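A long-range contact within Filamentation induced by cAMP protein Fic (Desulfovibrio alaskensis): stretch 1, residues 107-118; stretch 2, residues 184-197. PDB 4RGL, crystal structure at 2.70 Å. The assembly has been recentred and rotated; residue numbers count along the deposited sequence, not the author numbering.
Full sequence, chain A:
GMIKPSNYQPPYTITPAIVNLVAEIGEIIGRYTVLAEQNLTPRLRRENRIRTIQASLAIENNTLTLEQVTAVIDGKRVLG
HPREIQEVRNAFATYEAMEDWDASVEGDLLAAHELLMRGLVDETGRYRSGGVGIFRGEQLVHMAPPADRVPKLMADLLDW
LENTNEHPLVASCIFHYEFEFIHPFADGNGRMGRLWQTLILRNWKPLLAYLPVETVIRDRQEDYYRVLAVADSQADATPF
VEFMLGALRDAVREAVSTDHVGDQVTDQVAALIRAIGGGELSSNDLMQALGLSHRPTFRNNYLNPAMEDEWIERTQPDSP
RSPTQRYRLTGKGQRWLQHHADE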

# COMPACT_ATOMS: atom_id res chain seq x y z
N GLY A 107 13.61 -15.78 -12.53
CA GLY A 107 12.84 -16.79 -11.81
C GLY A 107 11.89 -16.20 -10.79
O GLY A 107 10.76 -16.67 -10.64
N ASP A 108 12.34 -15.13 -10.09
CA ASP A 108 11.52 -14.44 -9.09
C ASP A 108 10.37 -13.70 -9.76
O ASP A 108 9.26 -13.67 -9.23
CB ASP A 108 12.37 -13.47 -8.26
CG ASP A 108 13.38 -14.15 -7.35
OD1 ASP A 108 13.22 -15.37 -7.09
OD2 ASP A 108 14.28 -13.46 -6.84
N LEU A 109 10.61 -13.14 -10.98
CA LEU A 109 9.58 -12.46 -11.76
C LEU A 109 8.48 -13.44 -12.16
O LEU A 109 7.29 -13.11 -12.06
CB LEU A 109 10.20 -11.81 -13.03
CG LEU A 109 9.24 -10.99 -13.93
CD1 LEU A 109 8.78 -9.74 -13.24
CD2 LEU A 109 9.91 -10.62 -15.24
N LEU A 110 8.87 -14.67 -12.56
CA LEU A 110 7.92 -15.70 -12.97
C LEU A 110 7.16 -16.24 -11.77
O LEU A 110 5.94 -16.41 -11.85
CB LEU A 110 8.66 -16.83 -13.71
CG LEU A 110 9.46 -16.40 -14.95
CD1 LEU A 110 10.22 -17.55 -15.52
CD2 LEU A 110 8.56 -15.77 -16.01
N ALA A 111 7.86 -16.45 -10.64
CA ALA A 111 7.22 -16.91 -9.40
C ALA A 111 6.13 -15.91 -8.93
O ALA A 111 5.07 -16.34 -8.45
CB ALA A 111 8.27 -17.09 -8.31
N ALA A 112 6.37 -14.60 -9.12
CA ALA A 112 5.41 -13.56 -8.76
C ALA A 112 4.19 -13.62 -9.67
O ALA A 112 3.05 -13.53 -9.19
CB ALA A 112 6.07 -12.19 -8.86
N HIS A 113 4.41 -13.77 -11.00
CA HIS A 113 3.32 -13.85 -11.97
C HIS A 113 2.43 -15.08 -11.69
O HIS A 113 1.20 -15.00 -11.81
CB HIS A 113 3.87 -13.90 -13.39
CG HIS A 113 2.80 -13.92 -14.44
ND1 HIS A 113 2.45 -15.09 -15.09
CD2 HIS A 113 1.98 -12.93 -14.86
CE1 HIS A 113 1.47 -14.76 -15.91
NE2 HIS A 113 1.15 -13.47 -15.80
N GLU A 114 3.06 -16.21 -11.24
CA GLU A 114 2.34 -17.42 -10.85
C GLU A 114 1.37 -17.14 -9.68
O GLU A 114 0.19 -17.45 -9.79
CB GLU A 114 3.34 -18.55 -10.48
CG GLU A 114 2.81 -19.58 -9.48
CD GLU A 114 1.55 -20.34 -9.88
OE1 GLU A 114 1.24 -20.38 -11.09
OE2 GLU A 114 0.89 -20.90 -8.98
N LEU A 115 1.86 -16.51 -8.60
CA LEU A 115 1.03 -16.21 -7.43
C LEU A 115 -0.10 -15.26 -7.78
O LEU A 115 -1.20 -15.38 -7.25
CB LEU A 115 1.87 -15.60 -6.31
CG LEU A 115 2.78 -16.56 -5.57
CD1 LEU A 115 3.73 -15.82 -4.67
CD2 LEU A 115 1.97 -17.56 -4.77
N LEU A 116 0.18 -14.30 -8.68
CA LEU A 116 -0.77 -13.26 -9.06
C LEU A 116 -1.88 -13.81 -9.97
O LEU A 116 -3.02 -13.36 -9.88
CB LEU A 116 -0.03 -12.11 -9.77
CG LEU A 116 -0.88 -10.89 -10.15
CD1 LEU A 116 -1.26 -10.08 -8.91
CD2 LEU A 116 -0.14 -10.01 -11.12
N MSE A 117 -1.54 -14.76 -10.86
CA MSE A 117 -2.50 -15.22 -11.87
C MSE A 117 -3.02 -16.66 -11.60
O MSE A 117 -3.84 -17.16 -12.37
CB MSE A 117 -1.87 -15.16 -13.29
CG MSE A 117 -1.37 -13.76 -13.68
SE MSE A 117 -2.72 -12.37 -13.50
CE MSE A 117 -4.02 -13.02 -14.70
N ARG A 118 -2.54 -17.31 -10.51
CA ARG A 118 -2.92 -18.69 -10.20
C ARG A 118 -4.44 -18.88 -10.28
O ARG A 118 -5.20 -18.12 -9.67
CB ARG A 118 -2.43 -19.09 -8.81
CG ARG A 118 -2.79 -20.53 -8.42
CD ARG A 118 -2.28 -20.88 -7.05
NE ARG A 118 -0.83 -20.76 -6.96
CZ ARG A 118 -0.14 -20.95 -5.85
NH1 ARG A 118 -0.76 -21.25 -4.72
NH2 ARG A 118 1.18 -20.81 -5.86
N PRO A 184 5.42 -8.94 -21.27
CA PRO A 184 5.97 -10.29 -21.46
C PRO A 184 4.96 -11.41 -21.18
O PRO A 184 5.15 -12.52 -21.63
CB PRO A 184 7.13 -10.34 -20.46
CG PRO A 184 6.77 -9.35 -19.43
CD PRO A 184 6.08 -8.24 -20.16
N PHE A 185 3.93 -11.13 -20.38
CA PHE A 185 2.99 -12.17 -19.99
C PHE A 185 1.68 -12.06 -20.78
O PHE A 185 1.36 -10.99 -21.32
CB PHE A 185 2.70 -12.09 -18.49
CG PHE A 185 3.93 -12.23 -17.63
CD1 PHE A 185 4.52 -13.48 -17.42
CD2 PHE A 185 4.48 -11.13 -16.99
CE1 PHE A 185 5.65 -13.61 -16.63
CE2 PHE A 185 5.61 -11.27 -16.17
CZ PHE A 185 6.19 -12.51 -16.00
N ALA A 186 0.94 -13.17 -20.86
CA ALA A 186 -0.35 -13.19 -21.54
C ALA A 186 -1.37 -12.27 -20.84
O ALA A 186 -2.20 -11.66 -21.51
CB ALA A 186 -0.88 -14.62 -21.60
N ASP A 187 -1.30 -12.18 -19.49
CA ASP A 187 -2.21 -11.34 -18.71
C ASP A 187 -1.49 -10.74 -17.51
O ASP A 187 -0.50 -11.29 -17.05
CB ASP A 187 -3.44 -12.15 -18.23
CG ASP A 187 -4.27 -12.76 -19.34
OD1 ASP A 187 -3.98 -13.91 -19.74
OD2 ASP A 187 -5.27 -12.12 -19.75
N GLY A 188 -2.05 -9.65 -16.98
CA GLY A 188 -1.57 -9.04 -15.74
C GLY A 188 -0.28 -8.26 -15.86
O GLY A 188 0.41 -8.04 -14.85
N ASN A 189 0.05 -7.77 -17.07
CA ASN A 189 1.29 -7.02 -17.30
C ASN A 189 1.27 -5.69 -16.55
O ASN A 189 2.28 -5.31 -15.95
CB ASN A 189 1.53 -6.79 -18.78
CG ASN A 189 1.83 -8.06 -19.53
OD1 ASN A 189 2.91 -8.64 -19.40
ND2 ASN A 189 0.84 -8.56 -20.27
N GLY A 190 0.11 -5.04 -16.53
CA GLY A 190 -0.06 -3.79 -15.79
C GLY A 190 0.22 -3.96 -14.31
O GLY A 190 1.10 -3.28 -13.76
N ARG A 191 -0.44 -4.93 -13.69
CA ARG A 191 -0.28 -5.25 -12.27
C ARG A 191 1.17 -5.70 -11.95
O ARG A 191 1.69 -5.38 -10.87
CB ARG A 191 -1.27 -6.33 -11.86
CG ARG A 191 -2.72 -5.84 -11.86
CD ARG A 191 -3.70 -6.98 -11.69
NE ARG A 191 -3.94 -7.68 -12.95
CZ ARG A 191 -4.69 -8.76 -13.07
NH1 ARG A 191 -5.24 -9.31 -11.99
NH2 ARG A 191 -4.88 -9.33 -14.25
N MSE A 192 1.83 -6.44 -12.90
CA MSE A 192 3.23 -6.88 -12.73
C MSE A 192 4.20 -5.69 -12.82
O MSE A 192 5.26 -5.71 -12.20
CB MSE A 192 3.61 -7.93 -13.79
CG MSE A 192 3.00 -9.30 -13.53
SE MSE A 192 3.55 -10.06 -11.83
CE MSE A 192 5.43 -10.25 -12.16
N GLY A 193 3.83 -4.69 -13.62
CA GLY A 193 4.62 -3.48 -13.75
C GLY A 193 4.70 -2.71 -12.45
O GLY A 193 5.79 -2.42 -11.96
N ARG A 194 3.52 -2.45 -11.83
CA ARG A 194 3.43 -1.73 -10.55
C ARG A 194 4.05 -2.54 -9.42
O ARG A 194 4.68 -1.97 -8.53
CB ARG A 194 1.98 -1.40 -10.23
CG ARG A 194 1.35 -0.53 -11.27
CD ARG A 194 -0.11 -0.32 -11.05
NE ARG A 194 -0.78 -0.03 -12.31
CZ ARG A 194 -1.49 -0.92 -12.98
NH1 ARG A 194 -1.77 -2.09 -12.44
NH2 ARG A 194 -2.02 -0.60 -14.15
N LEU A 195 3.90 -3.88 -9.47
CA LEU A 195 4.47 -4.75 -8.46
C LEU A 195 5.99 -4.67 -8.48
O LEU A 195 6.61 -4.48 -7.43
CB LEU A 195 4.02 -6.21 -8.67
CG LEU A 195 4.70 -7.26 -7.75
CD1 LEU A 195 4.27 -7.07 -6.29
CD2 LEU A 195 4.39 -8.65 -8.21
N TRP A 196 6.59 -4.79 -9.67
CA TRP A 196 8.04 -4.83 -9.78
C TRP A 196 8.66 -3.45 -9.50
O TRP A 196 9.74 -3.39 -8.93
CB TRP A 196 8.47 -5.35 -11.15
CG TRP A 196 9.44 -6.50 -11.06
CD1 TRP A 196 10.74 -6.50 -11.47
CD2 TRP A 196 9.25 -7.71 -10.32
NE1 TRP A 196 11.34 -7.70 -11.15
CE2 TRP A 196 10.46 -8.44 -10.40
CE3 TRP A 196 8.17 -8.27 -9.63
CZ2 TRP A 196 10.60 -9.71 -9.83
CZ3 TRP A 196 8.32 -9.51 -9.03
CH2 TRP A 196 9.52 -10.23 -9.15
N GLN A 197 7.92 -2.36 -9.79
CA GLN A 197 8.39 -1.03 -9.42
C GLN A 197 8.47 -0.92 -7.88
O GLN A 197 9.49 -0.47 -7.35
CB GLN A 197 7.49 0.06 -9.99
CG GLN A 197 7.93 1.46 -9.57
CD GLN A 197 7.08 2.54 -10.15
OE1 GLN A 197 6.99 2.68 -11.37
NE2 GLN A 197 6.59 3.42 -9.30

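The imidazole of H113 does two jobs at once: it lies flat on the phenyl ring of F185, and its edge donates the one hydrogen bond between the stretches. The H113 and F185 rings form an offset stack, planes 7° and centroids 3.9 Å apart. From this position H113 NE2 reaches D187 O at 3.0 Å, with an N-H...O angle of 154°. Histidine suits the place because its ring is flat enough to stack yet carries a polar edge; its ND1 is hydrogen-bonded elsewhere in the structure, so both nitrogens are satisfied although the residue is buried. F185 is steadied in turn by N189, whose OD1 accepts from F185 N (2.9 Å) and whose ND2 donates to F185 O (2.7 Å). At the edge of the phenyl ring, L110 CD2 approaches F185 CE1 at 3.7 Å.

The two helices run at 126° to each other, and the selenomethionine M192 fills the space between them, a knob among L109, A112, H113 and L116. A long, unbranched side chain carries M192 CE to 3.6 Å from L109 CD1, while M192 SE lies 3.8 Å from L116 CD2. Farther along, L109 CD1 sits over the face of W196, 3.6 Å from the centroid of the six-membered ring, a CH-pi contact. The small A112 lets the indole come close, with A112 CB 3.5 Å from W196 CZ3.

At the other end, selenomethionine M117 lays its SE over one face of the R191 guanidinium, 3.8 Å from R191 NH2. G188, the N-cap residue of the second helix, has a positive phi of 75°, which favours glycine. The packing adds a second reason: an ideal CB on G188 would point toward the first helix and clash with M117 SE at 2.9 Å.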